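Side-chain contacts in cytochrome c, class II (Shewanella frigidimarina, PDB 4ULV), which carries a covalently attached heme c that binds diatomic gases, and probably serves in electron transfer or gas sensing: residues D7-E10 / Y11-A14; G27-K31 / G32-F36; A38-F41 / S42-D46; K78-F81 / D82-T86. All blocks are in the same frame, centred on the assembly; numbering follows the deposited sequence.

Contact 1. Residues D7-E10 / Y11-A14. With HEC (heme c), chain C.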
loop_
_atom_site.group_PDB
_atom_site.type_symbol
_atom_site.label_atom_id
_atom_site.label_comp_id
_atom_site.label_asym_id
_atom_site.label_seq_id
_atom_site.Cartn_x
_atom_site.Cartn_y
_atom_site.Cartn_z
ATOM N N ASP A 7 5.456 -15.882 2.143
ATOM C CA ASP A 7 4.990 -14.609 2.674
ATOM C C ASP A 7 5.585 -13.417 1.904
ATOM O O ASP A 7 4.904 -12.436 1.730
ATOM C CB ASP A 7 5.255 -14.511 4.186
ATOM C CG ASP A 7 4.512 -15.580 5.002
ATOM O OD1 ASP A 7 3.386 -15.976 4.684
ATOM O OD2 ASP A 7 5.055 -16.038 6.003
ATOM N N ALA A 8 6.854 -13.542 1.567
ATOM C CA ALA A 8 7.552 -12.466 0.848
ATOM C C ALA A 8 6.916 -12.307 -0.503
ATOM O O ALA A 8 6.757 -11.193 -1.035
ATOM C CB ALA A 8 9.006 -12.837 0.708
ATOM N N ILE A 9 6.606 -13.409 -1.145
ATOM C CA ILE A 9 5.950 -13.346 -2.444
ATOM C C ILE A 9 4.561 -12.788 -2.352
ATOM O O ILE A 9 4.177 -11.890 -3.130
ATOM C CB ILE A 9 5.859 -14.786 -3.050
ATOM C CG1 ILE A 9 7.247 -15.299 -3.374
ATOM C CG2 ILE A 9 4.944 -14.795 -4.250
ATOM C CD1 ILE A 9 7.332 -16.864 -3.518
ATOM N N GLU A 10 3.767 -13.190 -1.361
ATOM C CA GLU A 10 2.449 -12.641 -1.220
ATOM C C GLU A 10 2.498 -11.124 -0.922
ATOM O O GLU A 10 1.649 -10.396 -1.405
ATOM C CB GLU A 10 1.687 -13.399 -0.115
ATOM C CG GLU A 10 1.315 -14.779 -0.643
ATOM C CD GLU A 10 0.907 -15.800 0.412
ATOM O OE1 GLU A 10 0.541 -15.376 1.512
ATOM O OE2 GLU A 10 0.917 -17.047 0.124
ATOM N N TYR A 11 3.476 -10.719 -0.132
ATOM C CA TYR A 11 3.653 -9.297 0.206
ATOM C C TYR A 11 3.908 -8.482 -1.080
ATOM O O TYR A 11 3.209 -7.452 -1.325
ATOM C CB TYR A 11 4.786 -9.184 1.190
ATOM C CG TYR A 11 5.067 -7.784 1.718
ATOM C CD1 TYR A 11 4.406 -7.298 2.828
ATOM C CD2 TYR A 11 6.009 -6.974 1.101
ATOM C CE1 TYR A 11 4.687 -6.040 3.328
ATOM C CE2 TYR A 11 6.265 -5.699 1.565
ATOM C CZ TYR A 11 5.590 -5.243 2.680
ATOM O OH TYR A 11 5.800 -3.987 3.235
ATOM N N ARG A 12 4.893 -8.892 -1.873
ATOM C CA ARG A 12 5.185 -8.058 -3.079
ATOM C C ARG A 12 4.022 -8.080 -4.075
ATOM O O ARG A 12 3.712 -7.086 -4.698
ATOM C CB ARG A 12 6.520 -8.446 -3.718
ATOM C CG ARG A 12 6.535 -9.783 -4.450
ATOM C CD ARG A 12 7.882 -10.417 -4.315
ATOM N NE ARG A 12 8.015 -11.614 -5.172
ATOM C CZ ARG A 12 9.002 -12.495 -5.041
ATOM N NH1 ARG A 12 9.877 -12.411 -4.050
ATOM N NH2 ARG A 12 9.137 -13.499 -5.912
ATOM N N GLN A 13 3.393 -9.253 -4.263
ATOM C CA GLN A 13 2.206 -9.356 -5.148
ATOM C C GLN A 13 1.020 -8.461 -4.721
ATOM O O GLN A 13 0.392 -7.774 -5.533
ATOM C CB GLN A 13 1.727 -10.798 -5.305
ATOM C CG GLN A 13 2.750 -11.675 -6.016
ATOM C CD GLN A 13 2.349 -13.148 -6.045
ATOM O OE1 GLN A 13 1.577 -13.612 -5.195
ATOM N NE2 GLN A 13 2.906 -13.878 -7.013
ATOM N N ALA A 14 0.779 -8.426 -3.411
ATOM C CA ALA A 14 -0.285 -7.603 -2.842
ATOM C C ALA A 14 0.002 -6.117 -3.162
ATOM O O ALA A 14 -0.887 -5.407 -3.605
ATOM C CB ALA A 14 -0.386 -7.765 -1.342
HETATM FE FE HEC C . 5.209 -5.016 -11.559
HETATM C CHA HEC C . 4.114 -8.137 -10.640
HETATM C CHB HEC C . 2.007 -4.026 -11.916
HETATM C CHC HEC C . 6.260 -1.798 -11.824
HETATM C CHD HEC C . 8.417 -6.017 -11.082
HETATM N NA HEC C . 3.363 -5.954 -11.276
HETATM C C1A HEC C . 3.093 -7.229 -10.931
HETATM C C2A HEC C . 1.714 -7.482 -10.914
HETATM C C3A HEC C . 1.118 -6.315 -11.277
HETATM C C4A HEC C . 2.171 -5.369 -11.492
HETATM C CMA HEC C . -0.341 -6.065 -11.445
HETATM C CAA HEC C . 1.051 -8.821 -10.567
HETATM C CBA HEC C . 0.804 -8.905 -9.048
HETATM C CGA HEC C . 0.062 -10.174 -8.640
HETATM O O1A HEC C . 0.681 -11.235 -8.627
HETATM O O2A HEC C . -1.127 -10.069 -8.298
HETATM N NB HEC C . 4.287 -3.173 -11.723
HETATM C C1B HEC C . 2.968 -2.953 -11.984
HETATM C C2B HEC C . 2.678 -1.641 -12.384
HETATM C C3B HEC C . 3.906 -1.050 -12.335
HETATM C C4B HEC C . 4.878 -1.967 -11.947
HETATM C CMB HEC C . 1.382 -1.096 -12.831
HETATM C CAB HEC C . 4.285 0.384 -12.662
HETATM C CBB HEC C . 3.277 1.437 -12.217
HETATM N NC HEC C . 7.050 -4.014 -11.406
HETATM C C1C HEC C . 7.308 -2.667 -11.629
HETATM C C2C HEC C . 8.693 -2.416 -11.574
HETATM C C3C HEC C . 9.329 -3.633 -11.339
HETATM C C4C HEC C . 8.245 -4.585 -11.254
HETATM C CMC HEC C . 9.303 -1.026 -11.778
HETATM C CAC HEC C . 10.785 -3.966 -11.242
HETATM C CBC HEC C . 11.764 -2.925 -10.790
HETATM N ND HEC C . 6.124 -6.778 -10.923
HETATM C C1D HEC C . 7.423 -7.038 -10.913
HETATM C C2D HEC C . 7.712 -8.417 -10.691
HETATM C C3D HEC C . 6.491 -8.988 -10.468
HETATM C C4D HEC C . 5.523 -7.973 -10.678
HETATM C CMD HEC C . 9.031 -9.068 -10.607
HETATM C CAD HEC C . 6.232 -10.407 -10.069
HETATM C CBD HEC C . 5.945 -10.569 -8.574
HETATM C CGD HEC C . 5.673 -12.027 -8.158
HETATM O O1D HEC C . 4.914 -12.708 -8.936
HETATM O O2D HEC C . 6.275 -12.420 -7.149
#
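Ile9 lays CG1 over the middle of one face of the Arg12 guanidinium, 3.6 Å above its plane, while the edge of the same group grips a heme propionate. The two side chains project in the same direction from one turn of helix 5-30, in the four-helix bundle of a cytochrome c', and that turn clamps the propionate. Arg12 NE donates to HEC O2D at 2.8 Å with an N-H...O angle of 167°, and NH2 adds a weak second bond to that oxygen. Gln13 takes the other oxygen: its NE2 reaches HEC O1D at 3.0 Å, almost straight, and also bonds Asp67 O, so adjacent residues hold both ends of the carboxylate and probably fix its rotation. CG of Arg12 sits between the backbone N and the carbonyl carbon (chi1 72°), which brings the chain up beside Ile9 and toward the heme. NH1 is held by Gly58 and Ser63, NH2 by Thr68, and the ring of Phe59 makes a cation-pi contact. A leucine at Arg12 would probably leave O2D without its charged mate and the propionate freer to turn. Tyr11 leads away from the heme, and its OH is bonded to Asn22 of the second subunit. The Ile9 CG2 methyl lies 3.6 Å from Gln13 CD, alongside the extended glutamine chain.

Contact 2. Residues G27-K31 / G32-F36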
loop_
_atom_site.group_PDB
_atom_site.type_symbol
_atom_site.label_atom_id
_atom_site.label_comp_id
_atom_site.label_asym_id
_atom_site.label_seq_id
_atom_site.Cartn_x
_atom_site.Cartn_y
_atom_site.Cartn_z
ATOM N N GLY A 27 -4.943 5.966 -15.445
ATOM C CA GLY A 27 -4.833 5.827 -16.920
ATOM C C GLY A 27 -6.236 5.845 -17.520
ATOM O O GLY A 27 -6.428 6.511 -18.585
ATOM N N ALA A 28 -7.240 5.264 -16.868
ATOM C CA ALA A 28 -8.633 5.343 -17.390
ATOM C C ALA A 28 -9.107 6.777 -17.546
ATOM O O ALA A 28 -9.768 7.117 -18.518
ATOM C CB ALA A 28 -9.606 4.542 -16.523
ATOM N N MET A 29 -8.779 7.634 -16.577
ATOM C CA MET A 29 -9.167 9.016 -16.653
ATOM C C MET A 29 -8.428 9.764 -17.789
ATOM O O MET A 29 -9.029 10.633 -18.475
ATOM C CB MET A 29 -8.830 9.736 -15.361
ATOM C CG MET A 29 -9.678 9.318 -14.159
ATOM S SD MET A 29 -9.371 10.388 -12.724
ATOM C CE MET A 29 -10.465 9.626 -11.552
ATOM N N LEU A 30 -7.161 9.441 -18.006
ATOM C CA LEU A 30 -6.387 10.081 -19.114
ATOM C C LEU A 30 -6.813 9.580 -20.499
ATOM O O LEU A 30 -6.600 10.297 -21.506
ATOM C CB LEU A 30 -4.913 9.839 -18.959
ATOM C CG LEU A 30 -4.312 10.547 -17.748
ATOM C CD1 LEU A 30 -2.867 10.099 -17.576
ATOM C CD2 LEU A 30 -4.444 12.076 -17.805
ATOM N N LYS A 31 -7.401 8.399 -20.587
ATOM C CA LYS A 31 -7.735 7.725 -21.819
ATOM C C LYS A 31 -9.217 7.747 -22.095
ATOM O O LYS A 31 -9.664 7.072 -22.984
ATOM C CB LYS A 31 -7.126 6.324 -21.792
ATOM C CG LYS A 31 -5.618 6.510 -21.801
ATOM C CD LYS A 31 -4.837 5.242 -21.940
ATOM C CE LYS A 31 -4.645 4.532 -20.645
ATOM N NZ LYS A 31 -3.386 3.769 -20.701
ATOM N N GLY A 32 -9.987 8.565 -21.411
ATOM C CA GLY A 32 -11.364 8.823 -21.711
ATOM C C GLY A 32 -12.352 7.773 -21.258
ATOM O O GLY A 32 -13.556 7.790 -21.658
ATOM N N LYS A 33 -11.894 6.848 -20.401
ATOM C CA LYS A 33 -12.695 5.687 -20.057
ATOM C C LYS A 33 -13.516 5.919 -18.820
ATOM O O LYS A 33 -14.432 5.169 -18.567
ATOM C CB LYS A 33 -11.810 4.460 -19.937
ATOM C CG LYS A 33 -11.354 4.018 -21.319
ATOM C CD LYS A 33 -10.456 2.825 -21.329
ATOM C CE LYS A 33 -10.408 2.306 -22.766
ATOM N NZ LYS A 33 -9.399 1.231 -22.848
ATOM N N LYS A 34 -13.202 6.967 -18.054
ATOM C CA LYS A 34 -14.052 7.359 -16.926
ATOM C C LYS A 34 -13.830 8.823 -16.628
ATOM O O LYS A 34 -12.844 9.382 -17.110
ATOM C CB LYS A 34 -13.789 6.517 -15.683
ATOM C CG LYS A 34 -12.384 6.669 -15.192
ATOM C CD LYS A 34 -12.071 5.802 -13.985
ATOM C CE LYS A 34 -12.575 6.547 -12.768
ATOM N NZ LYS A 34 -13.046 5.629 -11.739
ATOM N N PRO A 35 -14.789 9.462 -15.941
ATOM C CA PRO A 35 -14.710 10.889 -15.787
ATOM C C PRO A 35 -13.401 11.285 -15.100
ATOM O O PRO A 35 -12.951 10.672 -14.136
ATOM C CB PRO A 35 -15.976 11.256 -14.979
ATOM C CG PRO A 35 -16.935 10.089 -15.228
ATOM C CD PRO A 35 -16.030 8.868 -15.361
ATOM N N PHE A 36 -12.839 12.408 -15.523
ATOM C CA PHE A 36 -11.576 12.904 -14.999
ATOM C C PHE A 36 -11.848 13.761 -13.760
ATOM O O PHE A 36 -12.648 14.688 -13.805
ATOM C CB PHE A 36 -10.838 13.797 -16.023
ATOM C CG PHE A 36 -9.472 14.199 -15.541
ATOM C CD1 PHE A 36 -8.359 13.409 -15.781
ATOM C CD2 PHE A 36 -9.280 15.417 -14.851
ATOM C CE1 PHE A 36 -7.102 13.790 -15.288
ATOM C CE2 PHE A 36 -8.038 15.789 -14.377
ATOM C CZ PHE A 36 -6.956 14.971 -14.569
#
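Ala28 and Lys33 are joined by the main backbone bond of this turn, from Lys33 N to Ala28 O at 2.9 Å, where helix 5-30 runs out; Lys34 N adds a weak one to the same oxygen. Lys31 is the first residue to leave helical geometry, and Gly32 follows with a positive phi of 79°, at which a CB would clash with the carbonyl oxygen of Lys31.

The apolar contacts gather round Phe36. Its CG stands anti to the backbone N (chi1 -174°), which brings the ring back against the last helical turn. There CD1 meets Met29 CB at 3.7 Å, and CE1 meets Leu30 CD2 at 4.0 Å, both obliquely to the ring. The sulfur of Met29 joins them in a Met-aromatic contact, SD lying 5.0 Å from the ring centroid and 31° off its normal. A second patch is made by the methylenes of Lys34: CG rests 3.7 Å from Ala28 CB, and CE comes 3.9 Å from Met29 CE.

Charge enters at the end of this same lysine, whose chain bends at chi3 and chi4 so that NZ forms a salt bridge with Asp25, one turn before Met29 on helix 5-30.

The turn, which leads the chain toward helix 38-51, resembles a Schellman helix end in its six-to-one bond and its glycine of positive phi, but Gly32 N, 3.7 Å from Met29 O, does not make the companion bond.

Contact 3. Residues A38-F41 / S42-D46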
loop_
_atom_site.group_PDB
_atom_site.type_symbol
_atom_site.label_atom_id
_atom_site.label_comp_id
_atom_site.label_asym_id
_atom_site.label_seq_id
_atom_site.Cartn_x
_atom_site.Cartn_y
_atom_site.Cartn_z
ATOM N N ALA A 38 -9.423 15.740 -11.002
ATOM C CA ALA A 38 -8.016 16.027 -10.756
ATOM C C ALA A 38 -7.595 15.703 -9.294
ATOM O O ALA A 38 -6.453 15.374 -9.050
ATOM C CB ALA A 38 -7.741 17.503 -11.058
ATOM N N ALA A 39 -8.540 15.861 -8.368
ATOM C CA ALA A 39 -8.209 15.601 -6.986
ATOM C C ALA A 39 -7.997 14.110 -6.723
ATOM O O ALA A 39 -7.027 13.709 -6.103
ATOM C CB ALA A 39 -9.277 16.130 -6.043
ATOM N N VAL A 40 -8.892 13.307 -7.326
ATOM C CA VAL A 40 -8.750 11.854 -7.240
ATOM C C VAL A 40 -7.485 11.424 -7.935
ATOM O O VAL A 40 -6.707 10.599 -7.441
ATOM C CB VAL A 40 -9.977 11.134 -7.777
ATOM C CG1 VAL A 40 -9.743 9.636 -7.846
ATOM C CG2 VAL A 40 -11.174 11.453 -6.897
ATOM N N PHE A 41 -7.275 11.976 -9.169
ATOM C CA PHE A 41 -6.069 11.600 -9.910
ATOM C C PHE A 41 -4.810 11.861 -9.051
ATOM O O PHE A 41 -3.854 11.073 -9.056
ATOM C CB PHE A 41 -6.013 12.373 -11.252
ATOM C CG PHE A 41 -4.877 12.006 -12.149
ATOM C CD1 PHE A 41 -3.639 12.595 -12.012
ATOM C CD2 PHE A 41 -5.055 11.068 -13.191
ATOM C CE1 PHE A 41 -2.579 12.230 -12.794
ATOM C CE2 PHE A 41 -4.005 10.734 -14.033
ATOM C CZ PHE A 41 -2.792 11.337 -13.865
ATOM N N SER A 42 -4.780 13.053 -8.427
ATOM C CA SER A 42 -3.636 13.436 -7.599
ATOM C C SER A 42 -3.432 12.478 -6.412
ATOM O O SER A 42 -2.355 12.068 -6.147
ATOM C CB SER A 42 -3.823 14.862 -7.080
ATOM O OG SER A 42 -2.791 15.166 -6.156
ATOM N N THR A 43 -4.519 12.179 -5.735
ATOM C CA THR A 43 -4.368 11.315 -4.541
ATOM C C THR A 43 -3.998 9.854 -4.958
ATOM O O THR A 43 -3.214 9.205 -4.231
ATOM C CB THR A 43 -5.559 11.441 -3.616
ATOM O OG1 THR A 43 -5.102 11.240 -2.261
ATOM C CG2 THR A 43 -6.643 10.507 -4.003
ATOM N N ARG A 44 -4.438 9.442 -6.144
ATOM C CA ARG A 44 -3.982 8.182 -6.688
ATOM C C ARG A 44 -2.519 8.210 -7.013
ATOM O O ARG A 44 -1.796 7.230 -6.793
ATOM C CB ARG A 44 -4.836 7.704 -7.856
ATOM C CG ARG A 44 -6.262 7.360 -7.369
ATOM C CD ARG A 44 -6.808 6.236 -8.110
ATOM N NE ARG A 44 -8.206 6.125 -7.953
ATOM C CZ ARG A 44 -8.790 5.481 -6.950
ATOM N NH1 ARG A 44 -8.053 4.968 -5.990
ATOM N NH2 ARG A 44 -10.104 5.395 -6.955
ATOM N N ALA A 45 -2.055 9.350 -7.559
ATOM C CA ALA A 45 -0.643 9.452 -7.807
ATOM C C ALA A 45 0.157 9.395 -6.507
ATOM O O ALA A 45 1.234 8.767 -6.440
ATOM C CB ALA A 45 -0.352 10.782 -8.563
ATOM N N ASP A 46 -0.355 10.020 -5.454
ATOM C CA ASP A 46 0.314 9.947 -4.143
ATOM C C ASP A 46 0.273 8.483 -3.635
ATOM O O ASP A 46 1.276 7.990 -3.129
ATOM C CB ASP A 46 -0.381 10.888 -3.160
ATOM C CG ASP A 46 -0.196 12.387 -3.509
ATOM O OD1 ASP A 46 0.876 12.703 -4.025
ATOM O OD2 ASP A 46 -1.134 13.194 -3.320
#
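Ala38 O receives Ser42 N at 2.9 Å, and Ser42 CB comes 3.3 Å from the same Ala38 O. This is the first turn of helix 38-51, with the backbone N of both Ala39 and Val40 bonded to Asp37 OD1, the former weakly. OG of Ser42 is turned anti to its own N (chi1 173°) and finds its partner in Lys100.

Ala39 O takes Thr43 N in the next bond of the series, at 3.0 Å. The methyl of Thr43 leans on the following carbonyl instead, CG2 being 3.4 Å from Val40 O.

Val40 brings both backbone and side chain. Its O accepts Arg44 N at 2.9 Å. Alongside, Val40 CG1 lies 3.8 Å from Arg44 NE as the two side chains run the same way; the arginine bends at chi2. The charged end is shared out: NE forms a salt bridge with Asp25, NH1 bonds Asn22, and NH2 forms a salt bridge with Glu57 of the second subunit.

Phe41 O takes Ala45 N at 2.9 Å. Such contacts four residues apart are those of an alpha helix, here one in the four-helix bundle of a cytochrome c', packing away from the heme site. The Phe41 ring packs on Met26 and Leu30 of helix 5-30 and on Ala99, while Ala45 touches Met26 and also Ala96 of helix 78-98.

Contact 4. Residues K78-F81 / D82-T86. With HEC (heme c), chain C.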
loop_
_atom_site.group_PDB
_atom_site.type_symbol
_atom_site.label_atom_id
_atom_site.label_comp_id
_atom_site.label_asym_id
_atom_site.label_seq_id
_atom_site.Cartn_x
_atom_site.Cartn_y
_atom_site.Cartn_z
ATOM N N LYS A 78 20.854 -8.219 -9.410
ATOM C CA LYS A 78 20.052 -7.473 -8.448
ATOM C C LYS A 78 20.406 -5.995 -8.479
ATOM O O LYS A 78 19.542 -5.196 -8.198
ATOM C CB LYS A 78 20.160 -8.073 -7.041
ATOM C CG LYS A 78 19.129 -7.542 -6.057
ATOM C CD LYS A 78 17.806 -8.263 -6.192
ATOM C CE LYS A 78 16.663 -7.781 -5.330
ATOM N NZ LYS A 78 16.941 -7.896 -3.874
ATOM N N ALA A 79 21.644 -5.633 -8.821
ATOM C CA ALA A 79 21.978 -4.208 -8.995
ATOM C C ALA A 79 21.083 -3.543 -10.022
ATOM O O ALA A 79 20.548 -2.452 -9.807
ATOM C CB ALA A 79 23.433 -4.045 -9.305
ATOM N N ASP A 80 20.941 -4.204 -11.170
ATOM C CA ASP A 80 20.093 -3.632 -12.201
ATOM C C ASP A 80 18.636 -3.566 -11.760
ATOM O O ASP A 80 17.958 -2.579 -11.987
ATOM C CB ASP A 80 20.214 -4.359 -13.548
ATOM C CG ASP A 80 19.367 -3.721 -14.638
ATOM O OD1 ASP A 80 19.651 -2.549 -15.045
ATOM O OD2 ASP A 80 18.403 -4.395 -15.030
ATOM N N PHE A 81 18.152 -4.657 -11.127
ATOM C CA PHE A 81 16.823 -4.662 -10.589
ATOM C C PHE A 81 16.559 -3.478 -9.629
ATOM O O PHE A 81 15.503 -2.834 -9.680
ATOM C CB PHE A 81 16.532 -6.012 -9.881
ATOM C CG PHE A 81 15.133 -6.141 -9.368
ATOM C CD1 PHE A 81 14.122 -6.560 -10.192
ATOM C CD2 PHE A 81 14.830 -5.919 -8.011
ATOM C CE1 PHE A 81 12.846 -6.735 -9.756
ATOM C CE2 PHE A 81 13.540 -6.118 -7.548
ATOM C CZ PHE A 81 12.538 -6.548 -8.393
ATOM N N ASP A 82 17.502 -3.310 -8.708
ATOM C CA ASP A 82 17.397 -2.258 -7.690
ATOM C C ASP A 82 17.491 -0.847 -8.330
ATOM O O ASP A 82 16.795 0.037 -7.893
ATOM C CB ASP A 82 18.487 -2.417 -6.623
ATOM C CG ASP A 82 18.290 -3.639 -5.760
ATOM O OD1 ASP A 82 17.197 -4.276 -5.805
ATOM O OD2 ASP A 82 19.243 -3.951 -4.981
ATOM N N SER A 83 18.291 -0.696 -9.402
ATOM C CA SER A 83 18.342 0.570 -10.138
ATOM C C SER A 83 16.980 0.855 -10.761
ATOM O O SER A 83 16.439 1.928 -10.617
ATOM C CB SER A 83 19.432 0.464 -11.174
ATOM O OG SER A 83 19.451 1.619 -12.019
ATOM N N LYS A 84 16.393 -0.171 -11.424
ATOM C CA LYS A 84 15.034 -0.000 -11.995
ATOM C C LYS A 84 14.001 0.331 -10.898
ATOM O O LYS A 84 13.099 1.148 -11.062
ATOM C CB LYS A 84 14.573 -1.256 -12.778
ATOM C CG LYS A 84 15.276 -1.437 -14.073
ATOM C CD LYS A 84 14.643 -2.605 -14.877
ATOM C CE LYS A 84 15.366 -3.023 -16.148
ATOM N NZ LYS A 84 15.770 -1.885 -16.981
ATOM N N MET A 85 14.077 -0.402 -9.784
ATOM C CA MET A 85 13.109 -0.146 -8.714
ATOM C C MET A 85 13.210 1.262 -8.130
ATOM O O MET A 85 12.175 1.890 -7.914
ATOM C CB MET A 85 13.225 -1.211 -7.637
ATOM C CG MET A 85 12.109 -1.132 -6.587
ATOM S SD MET A 85 10.524 -1.669 -7.219
ATOM C CE MET A 85 10.702 -3.472 -7.355
ATOM N N THR A 86 14.433 1.702 -7.858
ATOM C CA THR A 86 14.593 3.080 -7.377
ATOM C C THR A 86 14.199 4.136 -8.373
ATOM O O THR A 86 13.580 5.149 -8.028
ATOM C CB THR A 86 15.995 3.319 -6.826
ATOM O OG1 THR A 86 16.998 3.093 -7.786
ATOM C CG2 THR A 86 16.295 2.456 -5.699
HETATM FE FE HEC C . 5.209 -5.016 -11.559
HETATM C CHA HEC C . 4.114 -8.137 -10.640
HETATM C CHB HEC C . 2.007 -4.026 -11.916
HETATM C CHC HEC C . 6.260 -1.798 -11.824
HETATM C CHD HEC C . 8.417 -6.017 -11.082
HETATM N NA HEC C . 3.363 -5.954 -11.276
HETATM C C1A HEC C . 3.093 -7.229 -10.931
HETATM C C2A HEC C . 1.714 -7.482 -10.914
HETATM C C3A HEC C . 1.118 -6.315 -11.277
HETATM C C4A HEC C . 2.171 -5.369 -11.492
HETATM C CMA HEC C . -0.341 -6.065 -11.445
HETATM C CAA HEC C . 1.051 -8.821 -10.567
HETATM C CBA HEC C . 0.804 -8.905 -9.048
HETATM C CGA HEC C . 0.062 -10.174 -8.640
HETATM O O1A HEC C . 0.681 -11.235 -8.627
HETATM O O2A HEC C . -1.127 -10.069 -8.298
HETATM N NB HEC C . 4.287 -3.173 -11.723
HETATM C C1B HEC C . 2.968 -2.953 -11.984
HETATM C C2B HEC C . 2.678 -1.641 -12.384
HETATM C C3B HEC C . 3.906 -1.050 -12.335
HETATM C C4B HEC C . 4.878 -1.967 -11.947
HETATM C CMB HEC C . 1.382 -1.096 -12.831
HETATM C CAB HEC C . 4.285 0.384 -12.662
HETATM C CBB HEC C . 3.277 1.437 -12.217
HETATM N NC HEC C . 7.050 -4.014 -11.406
HETATM C C1C HEC C . 7.308 -2.667 -11.629
HETATM C C2C HEC C . 8.693 -2.416 -11.574
HETATM C C3C HEC C . 9.329 -3.633 -11.339
HETATM C C4C HEC C . 8.245 -4.585 -11.254
HETATM C CMC HEC C . 9.303 -1.026 -11.778
HETATM C CAC HEC C . 10.785 -3.966 -11.242
HETATM C CBC HEC C . 11.764 -2.925 -10.790
HETATM N ND HEC C . 6.124 -6.778 -10.923
HETATM C C1D HEC C . 7.423 -7.038 -10.913
HETATM C C2D HEC C . 7.712 -8.417 -10.691
HETATM C C3D HEC C . 6.491 -8.988 -10.468
HETATM C C4D HEC C . 5.523 -7.973 -10.678
HETATM C CMD HEC C . 9.031 -9.068 -10.607
HETATM C CAD HEC C . 6.232 -10.407 -10.069
HETATM C CBD HEC C . 5.945 -10.569 -8.574
HETATM C CGD HEC C . 5.673 -12.027 -8.158
HETATM O O1D HEC C . 4.914 -12.708 -8.936
HETATM O O2D HEC C . 6.275 -12.420 -7.149
HETATM O O HOH W 1 18.667 -5.827 -3.128
HETATM O O HOH W 2 17.953 -0.595 -16.031
#
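The heme pocket is walled here by the first turns of helix 78-98, where Phe81 and Met85 lie side by side. Phe81 CZ touches the methyl of Met85, CE, at 3.7 Å, and both reach the same heme carbon: HEC CBC lies 4.1 Å above the ring plane, offset toward the rim, and 3.6 Å from Met85 CE. Bends at chi2 (72°) and chi3 fold the methionine so that its methyl touches both the ring and the heme substituent. In this four-helix bundle, typical of class II cytochromes c, Phe81 also packs on Cys121 of helix 104-125, a covalent heme anchor, and meets Tyr125 edge-to-face. With an alanine here, CBC would probably lose the ring beside it, leaving a gap and the Met85 methyl free to shift.

At the edge of the ring, in its plane, stands Asp82 OD1, which is bonded to His56; ring and carboxylate planes are 60° apart. The other carboxylate oxygen serves a water bridge: a water accepts from Lys78 NZ at 2.8 Å and donates to Asp82 OD2 at 2.7 Å, the nearest charged atoms, NZ and OD1, being 4.1 Å apart. Two residues further on, with acid and base in the reverse order, a second water-bridged pair forms: Asp80 OD2 is bonded to Tyr125 OH, while a water donates to Asp80 OD1 at 2.8 Å and accepts from Lys84 NZ at 2.7 Å.

Contacts 1 and 4 approach the heme separately, one gripping a propionate and the other packing on a substituent of the ring, with their centres 18 Å and their nearest atoms about 7 Å apart. Contacts 2 and 3 lie toward the far end of the bundle and touch each other: Leu30 CG is 3.7 Å from Phe41 CE2, and Met29 CE is 3.8 Å from Val40 CG1, so the end of helix 5-30 packs on the start of helix 38-51. Contact 1 shares helix 5-30 with contact 2, though 29 Å separates their centres. Contacts 2 and 4 fall on opposite sides of the chain's centre, 31 Å apart between centres.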